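PDB 3G0O: 3-hydroxyisobutyrate dehydrogenase from Salmonella typhimurium, which probably catalyses the NAD(+)-dependent oxidation of L-threonate to 2-dehydro-L-erythronate, with NADP(+) as a less preferred alternative cosubstrate. Local coordinates for residues Met20-Ser25 with Asp159-Asn164; Glu195-Ala200 with Ile205-Met210; Asp243-Asp248 with Asn271-Ala276. One frame throughout, in Å; residues are numbered along the deposited sequence.

Contact 1 (Met20-Ser25 with Asp159-Asn164); sequences MGAARS and DAVASN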
# COMPACT_ATOMS: atom_id res chain seq x y z
N MSE A 20 -14.14 19.23 -7.87
CA MSE A 20 -15.35 18.94 -8.61
C MSE A 20 -16.17 17.91 -7.86
O MSE A 20 -17.40 18.00 -7.81
CB MSE A 20 -15.03 18.42 -10.02
CG MSE A 20 -14.78 19.51 -11.05
SE MSE A 20 -16.29 20.74 -11.28
CE MSE A 20 -17.52 19.56 -12.19
N GLY A 21 -15.49 16.93 -7.27
CA GLY A 21 -16.20 15.91 -6.51
C GLY A 21 -16.94 16.55 -5.35
O GLY A 21 -18.11 16.24 -5.11
N ALA A 22 -16.27 17.44 -4.63
CA ALA A 22 -16.88 18.12 -3.49
C ALA A 22 -18.09 18.94 -3.95
O ALA A 22 -19.17 18.86 -3.35
CB ALA A 22 -15.87 19.02 -2.80
N ALA A 23 -17.92 19.72 -5.01
CA ALA A 23 -19.00 20.55 -5.53
C ALA A 23 -20.21 19.70 -5.93
O ALA A 23 -21.34 20.04 -5.59
CB ALA A 23 -18.50 21.35 -6.73
N ARG A 24 -19.96 18.60 -6.63
CA ARG A 24 -21.05 17.72 -7.03
C ARG A 24 -21.72 17.08 -5.82
O ARG A 24 -22.94 16.90 -5.80
CB ARG A 24 -20.55 16.65 -8.00
CG ARG A 24 -20.29 17.20 -9.41
CD ARG A 24 -19.84 16.11 -10.38
NE ARG A 24 -19.91 16.58 -11.76
CZ ARG A 24 -18.87 16.66 -12.59
NH1 ARG A 24 -17.66 16.31 -12.18
NH2 ARG A 24 -19.04 17.10 -13.83
N SER A 25 -20.93 16.74 -4.81
CA SER A 25 -21.48 16.14 -3.61
C SER A 25 -22.35 17.16 -2.88
O SER A 25 -23.38 16.81 -2.32
CB SER A 25 -20.34 15.65 -2.71
OG SER A 25 -19.62 14.62 -3.35
N ASP A 159 -20.75 16.57 5.97
CA ASP A 159 -21.69 15.46 5.77
C ASP A 159 -21.84 15.14 4.29
O ASP A 159 -22.00 13.98 3.90
CB ASP A 159 -23.09 15.82 6.32
CG ASP A 159 -23.16 15.79 7.84
OD1 ASP A 159 -22.17 15.41 8.51
OD2 ASP A 159 -24.24 16.14 8.37
N ALA A 160 -21.79 16.17 3.45
CA ALA A 160 -21.96 15.99 2.02
C ALA A 160 -20.74 15.47 1.28
O ALA A 160 -20.83 14.53 0.50
CB ALA A 160 -22.41 17.31 1.39
N VAL A 161 -19.59 16.09 1.52
CA VAL A 161 -18.37 15.71 0.83
C VAL A 161 -17.57 14.55 1.40
O VAL A 161 -16.81 13.91 0.68
CB VAL A 161 -17.41 16.92 0.72
CG1 VAL A 161 -18.16 18.12 0.18
CG2 VAL A 161 -16.80 17.23 2.08
N ALA A 162 -17.76 14.25 2.69
CA ALA A 162 -16.99 13.19 3.33
C ALA A 162 -17.77 12.02 3.91
O ALA A 162 -18.97 12.12 4.20
CB ALA A 162 -16.12 13.78 4.42
N SER A 163 -17.07 10.89 4.06
CA SER A 163 -17.65 9.68 4.64
C SER A 163 -16.88 9.34 5.92
O SER A 163 -17.36 8.58 6.77
CB SER A 163 -17.59 8.52 3.65
OG SER A 163 -16.27 8.27 3.21
N ASN A 164 -15.68 9.90 6.06
CA ASN A 164 -14.85 9.68 7.24
C ASN A 164 -14.15 10.97 7.65
O ASN A 164 -13.25 11.44 6.96
CB ASN A 164 -13.80 8.60 7.00
CG ASN A 164 -14.41 7.22 6.80
OD1 ASN A 164 -14.50 6.72 5.69
ND2 ASN A 164 -14.84 6.61 7.90
O HOH W 1 -16.58 15.14 -2.04
O HOH W 2 -23.19 14.20 -0.94
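V161 meets helix 17-28 through a single methyl branch. Its CG1 sits 3.9 Å from A22 CB and 3.7 Å from A22 O, covering the side chain and the carbonyl of one alanine together. A chi1 of -50° turns that branch beside the valine's own backbone N and opposite its carbonyl carbon, which aims it at the neighbouring helix. One turn farther along, S25 offers carbon rather than oxygen: its CB stands 3.4 Å from A160 O. The approach is returned by A160, whose CB lies 3.9 Å from S25 O, giving two reciprocal contacts of aliphatic carbon with a carbonyl.

No direct hydrogen bond crosses the interface, and water does the polar work instead. One water donates to both S25 O and A160 O, the latter at 2.8 Å. A second donates to V161 O at 3.0 Å and only weakly to S25 OG. The hydroxyl has its firmer partner within its own helix, since S25 OG gives its proton to G21 O at 2.8 Å. It comes from above the carbonyl plane, 39° out of it, while S25 N reaches the same oxygen from the opposite face; two donors thus grip G21 O and hold the serine rotation.

The arrangement belongs to the dinucleotide-binding Rossmann domain. Helix 17-28 follows strand 9-13 by way of what looks like the GxGxxG motif of Rossmann folds; A22 touches residues of that motif and M140 of strand 140-145. Helix 148-161 ends at V161, where the chain passes into strand 162-169. Small side chains let the two helices approach closely here, and because the facing oxygens of S25 and A160 are both acceptors, a bridging donor such as water is what can join them.

Contact 2 (Glu195-Ala200 with Ile205-Met210); sequences EAMALA and IPLDVM
M197 reaches from helix 174-202 to L207 and M210 of the following helix, sharing the first helix's side of the contact with A200. From CB the chain leaves beside its own backbone N (chi1 -70°), then bends about the CB-CG and CG-SE bonds of this selenomethionine. SE lies along M210, 3.8 Å from M210 CG, the two side chains sliding past each other in opposite directions. The terminal CE comes to rest 3.3 Å from L207 O and 4.0 Å from L207 CB. L207 answers with its CD2, which is 3.4 Å from M197 O. One turn on, A200 CB is 3.8 Å from M210 CG.

The polar link is made by backbone, I205 N donating to A200 O at 2.9 Å with an N-H...O angle of 162°. It ties the last turn of helix 174-202 to the residue before P206, the N-cap of helix 207-214.

F224, M228 and V232 of helix 222-232 pack on M197 as well, and I181 of the second subunit packs on A200. The one direct polar link is thus backbone to backbone, and the side chains add apolar contacts, which involve the polarisable selenium of M197.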
# COMPACT_ATOMS: atom_id res chain seq x y z
N GLU A 195 9.87 1.87 -8.54
CA GLU A 195 11.11 1.12 -8.43
C GLU A 195 10.88 -0.35 -8.74
O GLU A 195 11.63 -0.96 -9.51
CB GLU A 195 11.70 1.28 -7.02
CG GLU A 195 13.03 0.57 -6.80
CD GLU A 195 13.68 0.98 -5.50
OE1 GLU A 195 13.89 2.20 -5.31
OE2 GLU A 195 13.97 0.10 -4.67
N ALA A 196 9.82 -0.92 -8.17
CA ALA A 196 9.49 -2.33 -8.38
C ALA A 196 9.12 -2.65 -9.83
O ALA A 196 9.52 -3.68 -10.36
CB ALA A 196 8.37 -2.74 -7.45
N MSE A 197 8.35 -1.77 -10.47
CA MSE A 197 7.94 -2.01 -11.85
C MSE A 197 9.11 -1.84 -12.81
O MSE A 197 9.21 -2.57 -13.79
CB MSE A 197 6.79 -1.08 -12.24
CG MSE A 197 5.48 -1.42 -11.54
SE MSE A 197 4.76 -3.18 -12.05
CE MSE A 197 3.42 -2.57 -13.30
N ALA A 198 10.00 -0.89 -12.54
CA ALA A 198 11.16 -0.70 -13.40
C ALA A 198 12.04 -1.95 -13.29
O ALA A 198 12.59 -2.42 -14.28
CB ALA A 198 11.94 0.55 -12.98
N LEU A 199 12.17 -2.49 -12.08
CA LEU A 199 12.97 -3.70 -11.89
C LEU A 199 12.30 -4.85 -12.64
O LEU A 199 12.98 -5.68 -13.25
CB LEU A 199 13.08 -4.06 -10.41
CG LEU A 199 13.74 -5.42 -10.13
CD1 LEU A 199 15.16 -5.44 -10.66
CD2 LEU A 199 13.72 -5.70 -8.63
N ALA A 200 10.98 -4.91 -12.57
CA ALA A 200 10.22 -5.96 -13.24
C ALA A 200 10.49 -5.91 -14.74
O ALA A 200 10.69 -6.94 -15.38
CB ALA A 200 8.73 -5.79 -12.98
N ILE A 205 9.83 -9.19 -16.91
CA ILE A 205 8.49 -9.60 -16.52
C ILE A 205 7.48 -8.62 -17.12
O ILE A 205 7.63 -7.41 -16.97
CB ILE A 205 8.31 -9.57 -14.97
CG1 ILE A 205 9.35 -10.46 -14.29
CG2 ILE A 205 6.89 -9.99 -14.61
CD1 ILE A 205 9.28 -11.93 -14.70
N PRO A 206 6.46 -9.13 -17.83
CA PRO A 206 5.47 -8.23 -18.43
C PRO A 206 4.86 -7.36 -17.32
O PRO A 206 4.48 -7.88 -16.26
CB PRO A 206 4.45 -9.19 -19.04
CG PRO A 206 5.29 -10.37 -19.43
CD PRO A 206 6.18 -10.53 -18.21
N LEU A 207 4.77 -6.06 -17.55
CA LEU A 207 4.24 -5.15 -16.53
C LEU A 207 2.77 -5.37 -16.20
O LEU A 207 2.36 -5.20 -15.04
CB LEU A 207 4.46 -3.69 -16.95
CG LEU A 207 5.93 -3.27 -17.12
CD1 LEU A 207 6.00 -1.76 -17.31
CD2 LEU A 207 6.74 -3.70 -15.91
N ASP A 208 1.96 -5.76 -17.19
CA ASP A 208 0.55 -5.99 -16.92
C ASP A 208 0.42 -7.19 -15.98
O ASP A 208 -0.40 -7.18 -15.05
CB ASP A 208 -0.23 -6.18 -18.24
CG ASP A 208 0.24 -7.39 -19.04
OD1 ASP A 208 1.44 -7.74 -19.01
OD2 ASP A 208 -0.61 -7.98 -19.75
N VAL A 209 1.26 -8.20 -16.19
CA VAL A 209 1.26 -9.39 -15.35
C VAL A 209 1.74 -9.03 -13.94
O VAL A 209 1.16 -9.46 -12.94
CB VAL A 209 2.20 -10.48 -15.92
CG1 VAL A 209 2.27 -11.66 -14.96
CG2 VAL A 209 1.70 -10.93 -17.29
N MSE A 210 2.81 -8.24 -13.86
CA MSE A 210 3.33 -7.84 -12.57
C MSE A 210 2.28 -7.04 -11.82
O MSE A 210 2.10 -7.20 -10.60
CB MSE A 210 4.61 -7.01 -12.74
CG MSE A 210 5.43 -6.84 -11.45
SE MSE A 210 6.24 -8.51 -10.82
CE MSE A 210 5.64 -8.51 -8.98

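Contact 3 (Asp243-Asp248 with Asn271-Ala276); sequences DIFVKD and NMFTSA
The ring of F273 carries F245 CB on one face, 3.9 Å from the ring centroid and only 4° off the normal, a CH-pi contact placed almost exactly over the centre. The F245 ring is displaced from that face. Its plane lies at 25° to that of F273, but with the centroids 5.5 Å apart the two rings are slid past each other and barely overlap. The aromatic pair therefore touches mainly through the beta carbon of one partner and the flat face of the other.

Beside the rings, V246 works with both branches. CG2 stands 3.6 Å from F273 O and also touches F273 CB, packing on backbone and side chain alike. CG1, opposite the valine's backbone N at a chi1 of 167°, is turned instead to T274, whose OG1 it approaches at 4.1 Å. That hydroxyl is hydrogen-bonded within its own helix to L270 O and meets the valine at the margin of the contact.

Helices 242-258 and 264-281 run broadly antiparallel, their local axes 8.6 Å apart at closest approach, in the all-helical C-terminal domain of the 3-hydroxyisobutyrate dehydrogenase family. Helix 174-202 also packs here: I190 touches both phenylalanines, and Q183 and A186 touch F245. The site is near the predicted catalytic region: the F245 side chain lies about 5 Å from a bound L(+)-tartaric acid and about 8 Å from that of K179, the predicted catalytic lysine.

On helix 242-258, K247 NZ forms a salt bridge with D248 OD1 at 2.8 Å, meeting the carboxylate on its syn side but well out of its plane. The other oxygen, D248 OD2, is held by Q183 NE2, which links this acidic side chain to the same helix that bears K179.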
# COMPACT_ATOMS: atom_id res chain seq x y z
N ASP A 243 5.98 17.27 -9.61
CA ASP A 243 6.30 18.43 -8.77
C ASP A 243 5.44 18.55 -7.51
O ASP A 243 5.84 19.23 -6.57
CB ASP A 243 6.22 19.72 -9.59
CG ASP A 243 7.41 19.90 -10.52
OD1 ASP A 243 8.46 19.26 -10.26
OD2 ASP A 243 7.31 20.67 -11.49
N ILE A 244 4.29 17.88 -7.49
CA ILE A 244 3.44 17.94 -6.30
C ILE A 244 4.14 17.23 -5.16
O ILE A 244 4.14 17.71 -4.02
CB ILE A 244 2.07 17.24 -6.52
CG1 ILE A 244 1.24 18.02 -7.54
CG2 ILE A 244 1.31 17.16 -5.19
CD1 ILE A 244 0.83 19.40 -7.08
N PHE A 245 4.75 16.08 -5.44
CA PHE A 245 5.44 15.36 -4.39
C PHE A 245 6.81 15.91 -4.07
O PHE A 245 7.33 15.68 -2.98
CB PHE A 245 5.48 13.86 -4.70
CG PHE A 245 4.23 13.16 -4.30
CD1 PHE A 245 3.22 12.92 -5.22
CD2 PHE A 245 4.00 12.85 -2.96
CE1 PHE A 245 1.99 12.38 -4.82
CE2 PHE A 245 2.79 12.31 -2.55
CZ PHE A 245 1.78 12.08 -3.48
N VAL A 246 7.40 16.66 -5.00
CA VAL A 246 8.67 17.30 -4.73
C VAL A 246 8.34 18.29 -3.61
O VAL A 246 9.07 18.42 -2.62
CB VAL A 246 9.20 18.10 -5.96
CG1 VAL A 246 10.34 19.01 -5.54
CG2 VAL A 246 9.66 17.14 -7.03
N LYS A 247 7.20 18.96 -3.76
CA LYS A 247 6.73 19.92 -2.77
C LYS A 247 6.32 19.23 -1.47
O LYS A 247 6.80 19.60 -0.40
CB LYS A 247 5.55 20.71 -3.34
CG LYS A 247 4.76 21.51 -2.30
CD LYS A 247 3.65 22.32 -2.96
CE LYS A 247 2.69 21.44 -3.75
NZ LYS A 247 1.86 20.56 -2.88
N ASP A 248 5.44 18.24 -1.57
CA ASP A 248 4.95 17.55 -0.38
C ASP A 248 6.02 16.83 0.42
O ASP A 248 6.04 16.93 1.65
CB ASP A 248 3.83 16.57 -0.75
CG ASP A 248 2.52 17.28 -1.07
OD1 ASP A 248 2.50 18.53 -1.08
OD2 ASP A 248 1.51 16.58 -1.31
N ASN A 271 14.42 12.63 -3.10
CA ASN A 271 15.51 12.72 -4.07
C ASN A 271 15.09 12.16 -5.42
O ASN A 271 15.47 12.69 -6.46
CB ASN A 271 16.75 11.97 -3.58
CG ASN A 271 17.49 12.71 -2.50
OD1 ASN A 271 17.51 13.94 -2.48
ND2 ASN A 271 18.13 11.98 -1.60
N MSE A 272 14.31 11.09 -5.40
CA MSE A 272 13.85 10.49 -6.66
C MSE A 272 12.92 11.42 -7.43
O MSE A 272 13.10 11.64 -8.62
CB MSE A 272 13.16 9.15 -6.39
CG MSE A 272 14.12 8.08 -5.91
SE MSE A 272 13.22 6.53 -5.17
CE MSE A 272 12.53 5.75 -6.81
N PHE A 273 11.93 11.98 -6.75
CA PHE A 273 11.01 12.90 -7.42
C PHE A 273 11.76 14.15 -7.86
O PHE A 273 11.47 14.71 -8.92
CB PHE A 273 9.85 13.27 -6.50
CG PHE A 273 8.79 12.20 -6.40
CD1 PHE A 273 7.92 11.97 -7.47
CD2 PHE A 273 8.65 11.44 -5.25
CE1 PHE A 273 6.93 10.98 -7.38
CE2 PHE A 273 7.66 10.45 -5.15
CZ PHE A 273 6.80 10.23 -6.22
N THR A 274 12.72 14.59 -7.06
CA THR A 274 13.49 15.78 -7.42
C THR A 274 14.30 15.50 -8.69
O THR A 274 14.40 16.36 -9.58
CB THR A 274 14.43 16.20 -6.26
OG1 THR A 274 13.64 16.60 -5.13
CG2 THR A 274 15.33 17.37 -6.68
N SER A 275 14.86 14.30 -8.79
CA SER A 275 15.62 13.92 -9.98
C SER A 275 14.71 13.88 -11.20
O SER A 275 15.08 14.32 -12.28
CB SER A 275 16.27 12.54 -9.81
OG SER A 275 17.34 12.58 -8.89
N ALA A 276 13.50 13.34 -11.02
CA ALA A 276 12.55 13.26 -12.12
C ALA A 276 12.19 14.66 -12.61
O ALA A 276 12.04 14.89 -13.81
CB ALA A 276 11.29 12.52 -11.66

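The three contacts follow one another along the chain without interleaving. Contact 1 belongs to the N-terminal Rossmann domain; contacts 2 and 3 belong to the helical C-terminal domain. Strand 162-169, which begins within contact 1, is followed by helix 174-202, whose far end supplies residues 195-200 of contact 2 and whose middle packs on contact 3. The centres lie about 35 Å apart for contacts 1 and 2, about 29 Å for 1 and 3, and about 22 Å for 2 and 3. Only the last two touch, E195 OE1 lying 4.1 Å from M272 CE. Contact 3 lies closest to the predicted active site; contact 2 has the most residues within reach of the second subunit.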